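Local coordinates for protein CRISPR-associated endonuclease/helicase Cas3 (Thermus thermophilus HB8, PDB 3SK9) that cuts single-stranded DNA through the metal-dependent HD nuclease domain described here, the N-terminal part of a larger nuclease-helicase of CRISPR antiviral defence, at residues Asp55-Pro59 against Ala183-Pro187; Leu73-Gly77 against Thr114-Leu118; Gly77-Phe83 against Trp107-Phe113. All coordinates share one frame. Residues are numbered along the deposited sequence.

Contact 1 of 3, residues Asp55-Pro59 against Ala183-Pro187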
loop_
_atom_site.group_PDB
_atom_site.type_symbol
_atom_site.label_atom_id
_atom_site.label_comp_id
_atom_site.label_asym_id
_atom_site.label_seq_id
_atom_site.Cartn_x
_atom_site.Cartn_y
_atom_site.Cartn_z
ATOM N N ASP A 55 8.437 8.192 -14.403
ATOM C CA ASP A 55 8.016 8.888 -13.176
ATOM C C ASP A 55 9.127 8.818 -12.134
ATOM O O ASP A 55 9.361 9.767 -11.366
ATOM C CB ASP A 55 6.794 8.186 -12.524
ATOM C CG ASP A 55 5.472 8.499 -13.223
ATOM O OD1 ASP A 55 5.393 9.505 -13.981
ATOM O OD2 ASP A 55 4.525 7.732 -12.961
ATOM N N TRP A 56 9.765 7.655 -12.055
ATOM C CA TRP A 56 10.660 7.377 -10.923
ATOM C C TRP A 56 12.154 7.271 -11.290
ATOM O O TRP A 56 12.984 7.014 -10.414
ATOM C CB TRP A 56 10.161 6.126 -10.198
ATOM C CG TRP A 56 8.739 6.372 -9.725
ATOM C CD1 TRP A 56 7.587 5.751 -10.157
ATOM C CD2 TRP A 56 8.330 7.352 -8.769
ATOM N NE1 TRP A 56 6.487 6.301 -9.515
ATOM C CE2 TRP A 56 6.923 7.285 -8.662
ATOM C CE3 TRP A 56 9.023 8.261 -7.970
ATOM C CZ2 TRP A 56 6.192 8.128 -7.780
ATOM C CZ3 TRP A 56 8.306 9.085 -7.100
ATOM C CH2 TRP A 56 6.917 9.025 -7.025
ATOM N N GLY A 57 12.481 7.481 -12.568
ATOM C CA GLY A 57 13.856 7.373 -13.022
ATOM C C GLY A 57 14.476 6.006 -12.774
ATOM O O GLY A 57 15.680 5.894 -12.467
ATOM N N LEU A 58 13.681 4.953 -12.932
ATOM C CA LEU A 58 14.168 3.579 -12.742
ATOM C C LEU A 58 13.890 2.744 -13.984
ATOM O O LEU A 58 12.914 3.008 -14.705
ATOM C CB LEU A 58 13.471 2.905 -11.548
ATOM C CG LEU A 58 13.794 3.398 -10.128
ATOM C CD1 LEU A 58 12.722 2.922 -9.105
ATOM C CD2 LEU A 58 15.184 2.915 -9.748
ATOM N N PRO A 59 14.727 1.725 -14.234
ATOM C CA PRO A 59 14.345 0.707 -15.214
ATOM C C PRO A 59 12.951 0.202 -14.864
ATOM O O PRO A 59 12.562 0.143 -13.687
ATOM C CB PRO A 59 15.376 -0.409 -14.992
ATOM C CG PRO A 59 16.548 0.274 -14.396
ATOM C CD PRO A 59 15.961 1.353 -13.515
ATOM N N ALA A 183 12.196 -3.832 -3.717
ATOM C CA ALA A 183 12.013 -2.458 -4.193
ATOM C C ALA A 183 13.278 -1.625 -4.051
ATOM O O ALA A 183 13.807 -1.535 -2.961
ATOM C CB ALA A 183 10.895 -1.805 -3.399
ATOM N N PRO A 184 13.723 -0.985 -5.145
ATOM C CA PRO A 184 14.801 0.013 -5.100
ATOM C C PRO A 184 14.257 1.433 -4.786
ATOM O O PRO A 184 13.120 1.729 -5.089
ATOM C CB PRO A 184 15.324 -0.013 -6.531
ATOM C CG PRO A 184 14.010 -0.220 -7.362
ATOM C CD PRO A 184 13.156 -1.134 -6.508
ATOM N N LEU A 185 15.086 2.304 -4.244
ATOM C CA LEU A 185 14.722 3.718 -4.099
ATOM C C LEU A 185 14.975 4.465 -5.410
ATOM O O LEU A 185 15.974 4.238 -6.085
ATOM C CB LEU A 185 15.532 4.368 -2.969
ATOM C CG LEU A 185 15.122 5.795 -2.566
ATOM C CD1 LEU A 185 13.887 5.730 -1.640
ATOM C CD2 LEU A 185 16.305 6.578 -1.898
ATOM N N PRO A 186 14.076 5.378 -5.764
ATOM C CA PRO A 186 14.317 6.202 -6.968
ATOM C C PRO A 186 15.546 7.098 -6.795
ATOM O O PRO A 186 15.784 7.586 -5.704
ATOM C CB PRO A 186 13.067 7.077 -7.057
ATOM C CG PRO A 186 12.008 6.256 -6.353
ATOM C CD PRO A 186 12.721 5.547 -5.229
ATOM N N PRO A 187 16.286 7.341 -7.869
ATOM C CA PRO A 187 17.438 8.264 -7.823
ATOM C C PRO A 187 17.025 9.713 -7.525
ATOM O O PRO A 187 15.853 10.058 -7.759
ATOM C CB PRO A 187 18.029 8.164 -9.243
ATOM C CG PRO A 187 17.492 6.904 -9.809
ATOM C CD PRO A 187 16.132 6.714 -9.191
#
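Apolar packing between the turn that ends one helix and a proline-rich loop joins residues Asp-55 to Pro-59 with Ala-183 to Pro-187 near the surface of the HD domain. It illustrates how a loop without regular structure can pack against a helix end through apolar surfaces: about 260 Å² is buried between the two sides, and the contacts are of the van der Waals kind. The backbones come closest where Trp-56 CA and Pro-186 CA lie 5.5 Å apart. There Trp-56 O sits 3.4 Å from Pro-186 CB and equally 3.4 Å from Pro-187 CD, while Trp-56 CE3 of the indole meets Pro-186 CG at 3.9 Å. Gly-57 then leaves helical geometry with a positive phi of 59°, a conformation that favours glycine, and its O atom lies 3.4 Å from Pro-187 CG. A side chain here would also point at the proline loop. Leu-58 has the largest area covered by the other segment, 70 Å². Its CD1 reaches Pro-184 CG at 3.8 Å and its CD2 reaches Pro-187 CD at 4.0 Å, so the isobutyl group is held among the proline rings. Leu-185, between those prolines, turns its CA-to-CB bond away. Pro-59 then takes the N-cap position right before helix 60-71. Beyond the two segments, Asp-55 forms salt bridges to Arg-195 and Arg-201, and Trp-56 meets Trp-66 edge-to-face. Pro-186 and Leu-58 also rest on Trp-66, so the loop following helix 165-181 is packed against helix 60-71 as well as the end of helix 46-56, with helix 196-213 alongside through Ala-198.

Contact 2 of 3, residues Leu73-Gly77 against Thr114-Leu118; sequences LHDLG and TELFL
The metal-binding His-Asp pair that gives the HD superfamily its name, His-74 and Asp-75, lies in a type I beta turn from Leu-73 to Leu-76, and this contact fixes that turn to helix 110-124. The turn is closed by Leu-76 N to Leu-73 O at 3.0 Å and runs into a 3-10 segment at Leu-76 and Gly-77; Thr-114 to Leu-118 are regular helix. The backbones are nearest at Gly-77 CA and Thr-114 CA, 3.8 Å apart, and an ideal CB at Gly-77 would clash with Thr-114 OG1. Thr-114, chi1 m, works in two directions: OG1 donates to His-74 O at 2.9 Å and accepts from Gly-77 N at 2.8 Å, so one hydroxyl ties down both the histidine carbonyl and the backbone NH of Gly-77. His-74 (chi1 t) and Asp-75 (chi1 m) point their CA-to-CB bonds away from the helix, and His-74 ND1 donates to Asp-75 OD1 at 2.8 Å. The Asp-75 side chain lies near those of the other metal-binding residues, His-29 and Asp-210, and His-74 also touches Asp-210. Asp-75 OD2 forms a salt bridge with Lys-78 NZ, and OD1 is hydrogen-bonded to His-110 NE2. Beside the polar tie is a buried apolar layer. Leu-73 (m, t) and Leu-76 (t, p) converge on Leu-118 (m, t): Leu-118 CD2 is 3.8 Å from Leu-73 CD1 and 3.9 Å from Leu-76 CD2. Phe-117, chi1 m, directs its ring edge at the carbonyl of Leu-76, with CD2 3.8 Å from Leu-76 O, and Phe-117 CE2 lies 3.8 Å from Gly-77 CA.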
loop_
_atom_site.group_PDB
_atom_site.type_symbol
_atom_site.label_atom_id
_atom_site.label_comp_id
_atom_site.label_asym_id
_atom_site.label_seq_id
_atom_site.Cartn_x
_atom_site.Cartn_y
_atom_site.Cartn_z
ATOM N N LEU A 73 1.749 -0.114 1.435
ATOM C CA LEU A 73 1.755 0.579 2.738
ATOM C C LEU A 73 0.455 1.325 2.970
ATOM O O LEU A 73 0.339 2.031 3.975
ATOM C CB LEU A 73 2.911 1.567 2.828
ATOM C CG LEU A 73 4.287 0.951 2.492
ATOM C CD1 LEU A 73 5.267 2.068 2.356
ATOM C CD2 LEU A 73 4.694 -0.036 3.559
ATOM N N HIS A 74 -0.520 1.188 2.069
ATOM C CA HIS A 74 -1.815 1.910 2.199
ATOM C C HIS A 74 -2.422 1.785 3.601
ATOM O O HIS A 74 -2.978 2.746 4.111
ATOM C CB HIS A 74 -2.787 1.342 1.130
ATOM C CG HIS A 74 -4.135 2.011 1.021
ATOM N ND1 HIS A 74 -5.241 1.568 1.720
ATOM C CD2 HIS A 74 -4.573 3.024 0.230
ATOM C CE1 HIS A 74 -6.302 2.272 1.360
ATOM N NE2 HIS A 74 -5.923 3.174 0.468
ATOM N N ASP A 75 -2.359 0.599 4.212
ATOM C CA ASP A 75 -3.025 0.407 5.517
ATOM C C ASP A 75 -2.039 0.402 6.667
ATOM O O ASP A 75 -2.349 -0.120 7.744
ATOM C CB ASP A 75 -3.880 -0.893 5.531
ATOM C CG ASP A 75 -5.251 -0.714 4.851
ATOM O OD1 ASP A 75 -5.552 0.359 4.240
ATOM O OD2 ASP A 75 -6.046 -1.671 4.937
ATOM N N LEU A 76 -0.863 0.986 6.463
ATOM C CA LEU A 76 0.117 1.065 7.531
ATOM C C LEU A 76 -0.449 1.836 8.758
ATOM O O LEU A 76 -0.084 1.564 9.920
ATOM C CB LEU A 76 1.397 1.743 7.028
ATOM C CG LEU A 76 2.474 1.831 8.103
ATOM C CD1 LEU A 76 2.902 0.410 8.480
ATOM C CD2 LEU A 76 3.699 2.663 7.590
ATOM N N GLY A 77 -1.386 2.746 8.503
ATOM C CA GLY A 77 -2.060 3.477 9.579
ATOM C C GLY A 77 -2.750 2.593 10.632
ATOM O O GLY A 77 -3.021 3.056 11.736
ATOM N N THR A 114 -1.935 6.689 8.185
ATOM C CA THR A 114 -1.008 6.241 7.140
ATOM C C THR A 114 -0.271 7.483 6.625
ATOM O O THR A 114 0.956 7.465 6.434
ATOM C CB THR A 114 -1.767 5.566 5.964
ATOM O OG1 THR A 114 -2.362 4.366 6.432
ATOM C CG2 THR A 114 -0.791 5.266 4.754
ATOM N N GLU A 115 -1.006 8.563 6.370
ATOM C CA GLU A 115 -0.346 9.748 5.832
ATOM C C GLU A 115 0.740 10.286 6.809
ATOM O O GLU A 115 1.854 10.587 6.397
ATOM C CB GLU A 115 -1.359 10.834 5.454
ATOM C CG GLU A 115 -0.697 12.175 5.016
ATOM C CD GLU A 115 -1.693 13.261 4.698
ATOM O OE1 GLU A 115 -2.912 12.996 4.780
ATOM O OE2 GLU A 115 -1.260 14.383 4.343
ATOM N N LEU A 116 0.411 10.421 8.100
ATOM C CA LEU A 116 1.400 10.925 9.069
ATOM C C LEU A 116 2.620 10.015 9.158
ATOM O O LEU A 116 3.728 10.513 9.244
ATOM C CB LEU A 116 0.796 11.064 10.445
ATOM C CG LEU A 116 -0.270 12.159 10.540
ATOM C CD1 LEU A 116 -0.945 12.095 11.914
ATOM C CD2 LEU A 116 0.396 13.477 10.295
ATOM N N PHE A 117 2.404 8.706 9.163
ATOM C CA PHE A 117 3.506 7.761 9.315
ATOM C C PHE A 117 4.404 7.841 8.092
ATOM O O PHE A 117 5.634 7.859 8.211
ATOM C CB PHE A 117 3.012 6.305 9.477
ATOM C CG PHE A 117 2.176 6.065 10.724
ATOM C CD1 PHE A 117 2.205 6.942 11.788
ATOM C CD2 PHE A 117 1.390 4.928 10.821
ATOM C CE1 PHE A 117 1.452 6.690 12.922
ATOM C CE2 PHE A 117 0.648 4.674 11.975
ATOM C CZ PHE A 117 0.672 5.552 13.002
ATOM N N LEU A 118 3.790 7.907 6.903
ATOM C CA LEU A 118 4.573 7.831 5.677
ATOM C C LEU A 118 5.365 9.123 5.450
ATOM O O LEU A 118 6.432 9.057 4.816
ATOM C CB LEU A 118 3.697 7.494 4.459
ATOM C CG LEU A 118 3.187 6.045 4.437
ATOM C CD1 LEU A 118 2.391 5.747 3.115
ATOM C CD2 LEU A 118 4.365 5.075 4.560
#

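Contact 3 of 3, residues Gly77-Phe83 against Trp107-Phe113; sequences GKASPVF and WVAHGVF
A single phenylalanine presents its edge to two aromatic faces here: Phe-83, chi1 m, is the centre of an aromatic cluster near the metal site of the HD domain. Its ring makes offset edge-to-face pairs with the six-membered ring of Trp-107 (chi1 t; centroids 5.6 Å apart, planes at 81°) and with Phe-113 (chi1 m; 5.3 Å, 87°). Over one face of Phe-83 sits His-110 CB, 3.7 Å from its ring centroid, a CH-pi contact. The chain leaves the 3-10 segment Gly-77 to Lys-78 through an inverse gamma turn centred on Ala-79, forms a second 3-10 segment at Pro-81 and Val-82, and faces residues Trp-107 to Ala-109, which lead into helix 110-124. Backbones converge where Gly-77 CA is 4.4 Å from Phe-113 CA. Gly-77 CA also makes a CA-H...O contact of 3.5 Å with His-110 O, where a beta carbon would clash. Phe-113 further packs on Val-82, with CZ 4.4 Å from Val-82 CG2. Lys-78 and His-110 (chi1 p) both send their polar ends to Asp-75, a metal ligand, and between them Lys-78 CE lies 3.9 Å from the centroid of the His-110 ring, 10° off its normal.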
loop_
_atom_site.group_PDB
_atom_site.type_symbol
_atom_site.label_atom_id
_atom_site.label_comp_id
_atom_site.label_asym_id
_atom_site.label_seq_id
_atom_site.Cartn_x
_atom_site.Cartn_y
_atom_site.Cartn_z
ATOM N N GLY A 77 -1.386 2.746 8.503
ATOM C CA GLY A 77 -2.060 3.477 9.579
ATOM C C GLY A 77 -2.750 2.593 10.632
ATOM O O GLY A 77 -3.021 3.056 11.736
ATOM N N LYS A 78 -3.035 1.330 10.286
ATOM C CA LYS A 78 -3.661 0.385 11.250
ATOM C C LYS A 78 -2.703 -0.097 12.324
ATOM O O LYS A 78 -3.128 -0.716 13.317
ATOM C CB LYS A 78 -4.276 -0.814 10.522
ATOM C CG LYS A 78 -5.525 -0.435 9.752
ATOM C CD LYS A 78 -6.261 -1.665 9.258
ATOM C CE LYS A 78 -7.401 -1.321 8.320
ATOM N NZ LYS A 78 -7.585 -2.393 7.303
ATOM N N ALA A 79 -1.423 0.189 12.131
ATOM C CA ALA A 79 -0.380 -0.224 13.071
ATOM C C ALA A 79 -0.287 0.803 14.209
ATOM O O ALA A 79 0.740 1.447 14.402
ATOM C CB ALA A 79 0.957 -0.348 12.370
ATOM N N SER A 80 -1.373 0.860 14.974
ATOM C CA SER A 80 -1.535 1.790 16.085
ATOM C C SER A 80 -2.559 1.175 17.061
ATOM O O SER A 80 -3.473 0.478 16.635
ATOM C CB SER A 80 -2.076 3.105 15.522
ATOM O OG SER A 80 -2.517 3.947 16.599
ATOM N N PRO A 81 -2.443 1.464 18.369
ATOM C CA PRO A 81 -3.369 0.813 19.317
ATOM C C PRO A 81 -4.829 1.187 19.031
ATOM O O PRO A 81 -5.719 0.404 19.288
ATOM C CB PRO A 81 -2.964 1.385 20.693
ATOM C CG PRO A 81 -1.644 2.020 20.536
ATOM C CD PRO A 81 -1.378 2.234 19.024
ATOM N N VAL A 82 -5.057 2.387 18.504
ATOM C CA VAL A 82 -6.380 2.850 18.131
ATOM C C VAL A 82 -7.160 1.845 17.242
ATOM O O VAL A 82 -8.384 1.715 17.350
ATOM C CB VAL A 82 -6.245 4.194 17.369
ATOM C CG1 VAL A 82 -7.501 4.515 16.636
ATOM C CG2 VAL A 82 -5.870 5.306 18.336
ATOM N N PHE A 83 -6.464 1.135 16.371
ATOM C CA PHE A 83 -7.128 0.182 15.452
ATOM C C PHE A 83 -6.925 -1.314 15.816
ATOM O O PHE A 83 -7.209 -2.185 15.003
ATOM C CB PHE A 83 -6.642 0.437 14.013
ATOM C CG PHE A 83 -6.816 1.862 13.573
ATOM C CD1 PHE A 83 -5.734 2.732 13.554
ATOM C CD2 PHE A 83 -8.082 2.349 13.245
ATOM C CE1 PHE A 83 -5.902 4.048 13.181
ATOM C CE2 PHE A 83 -8.271 3.671 12.882
ATOM C CZ PHE A 83 -7.184 4.532 12.852
ATOM N N TRP A 107 -12.250 9.876 17.058
ATOM C CA TRP A 107 -12.047 8.980 15.914
ATOM C C TRP A 107 -11.500 9.680 14.672
ATOM O O TRP A 107 -11.905 10.785 14.292
ATOM C CB TRP A 107 -13.350 8.264 15.528
ATOM C CG TRP A 107 -13.215 7.480 14.251
ATOM C CD1 TRP A 107 -13.508 7.911 12.989
ATOM C CD2 TRP A 107 -12.725 6.130 14.110
ATOM N NE1 TRP A 107 -13.239 6.917 12.079
ATOM C CE2 TRP A 107 -12.755 5.818 12.738
ATOM C CE3 TRP A 107 -12.265 5.163 15.013
ATOM C CZ2 TRP A 107 -12.347 4.584 12.243
ATOM C CZ3 TRP A 107 -11.864 3.933 14.521
ATOM C CH2 TRP A 107 -11.909 3.655 13.147
ATOM N N VAL A 108 -10.608 8.983 13.999
ATOM C CA VAL A 108 -9.982 9.510 12.810
ATOM C C VAL A 108 -9.705 8.265 11.971
ATOM O O VAL A 108 -9.421 7.195 12.529
ATOM C CB VAL A 108 -8.715 10.295 13.219
ATOM C CG1 VAL A 108 -7.822 9.412 13.989
ATOM C CG2 VAL A 108 -8.007 10.867 12.034
ATOM N N ALA A 109 -9.845 8.382 10.650
ATOM C CA ALA A 109 -9.759 7.221 9.752
ATOM C C ALA A 109 -8.324 6.725 9.771
ATOM O O ALA A 109 -7.420 7.541 9.959
ATOM C CB ALA A 109 -10.155 7.615 8.314
ATOM N N HIS A 110 -8.097 5.421 9.576
ATOM C CA HIS A 110 -6.714 4.928 9.607
ATOM C C HIS A 110 -5.844 5.567 8.529
ATOM O O HIS A 110 -4.634 5.680 8.710
ATOM C CB HIS A 110 -6.631 3.385 9.508
ATOM C CG HIS A 110 -6.984 2.833 8.168
ATOM N ND1 HIS A 110 -8.271 2.482 7.824
ATOM C CD2 HIS A 110 -6.220 2.559 7.083
ATOM C CE1 HIS A 110 -8.290 2.026 6.582
ATOM N NE2 HIS A 110 -7.056 2.050 6.115
ATOM N N GLY A 111 -6.441 6.043 7.431
ATOM C CA GLY A 111 -5.647 6.657 6.361
ATOM C C GLY A 111 -4.949 7.948 6.760
ATOM O O GLY A 111 -3.874 8.291 6.218
ATOM N N VAL A 112 -5.501 8.633 7.764
ATOM C CA VAL A 112 -4.856 9.824 8.322
ATOM C C VAL A 112 -3.555 9.394 8.989
ATOM O O VAL A 112 -2.495 10.041 8.828
ATOM C CB VAL A 112 -5.755 10.537 9.349
ATOM C CG1 VAL A 112 -5.025 11.690 10.019
ATOM C CG2 VAL A 112 -7.050 11.033 8.704
ATOM N N PHE A 113 -3.617 8.306 9.759
ATOM C CA PHE A 113 -2.370 7.753 10.339
ATOM C C PHE A 113 -1.423 7.290 9.258
ATOM O O PHE A 113 -0.202 7.502 9.358
ATOM C CB PHE A 113 -2.654 6.614 11.294
ATOM C CG PHE A 113 -3.325 7.061 12.585
ATOM C CD1 PHE A 113 -2.572 7.342 13.708
ATOM C CD2 PHE A 113 -4.693 7.208 12.643
ATOM C CE1 PHE A 113 -3.196 7.730 14.898
ATOM C CE2 PHE A 113 -5.320 7.594 13.829
ATOM C CZ PHE A 113 -4.570 7.853 14.943
#

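Overall arrangement
The three contacts differ in chemistry with their place in the fold. Contact 2 is buried near the middle of the domain and combines hydroxyl-to-backbone hydrogen bonds with leucine packing. Contact 3, only partly buried, relies on aromatic and CH-pi contacts. These two are neighbours, with centres about 8 Å apart: they share Gly-77 and helix 110-124, and the probable hydrogen bond between His-110 NE2 and Asp-75 OD1 (2.9 Å) connects the aromatic region to the metal ligands. Contact 1 stands apart, its centre about 21 Å from that of contact 2 and 29 Å from that of contact 3. Away from the metal site, it joins the end of helix 46-56 to a partly exposed, proline-rich loop by apolar packing.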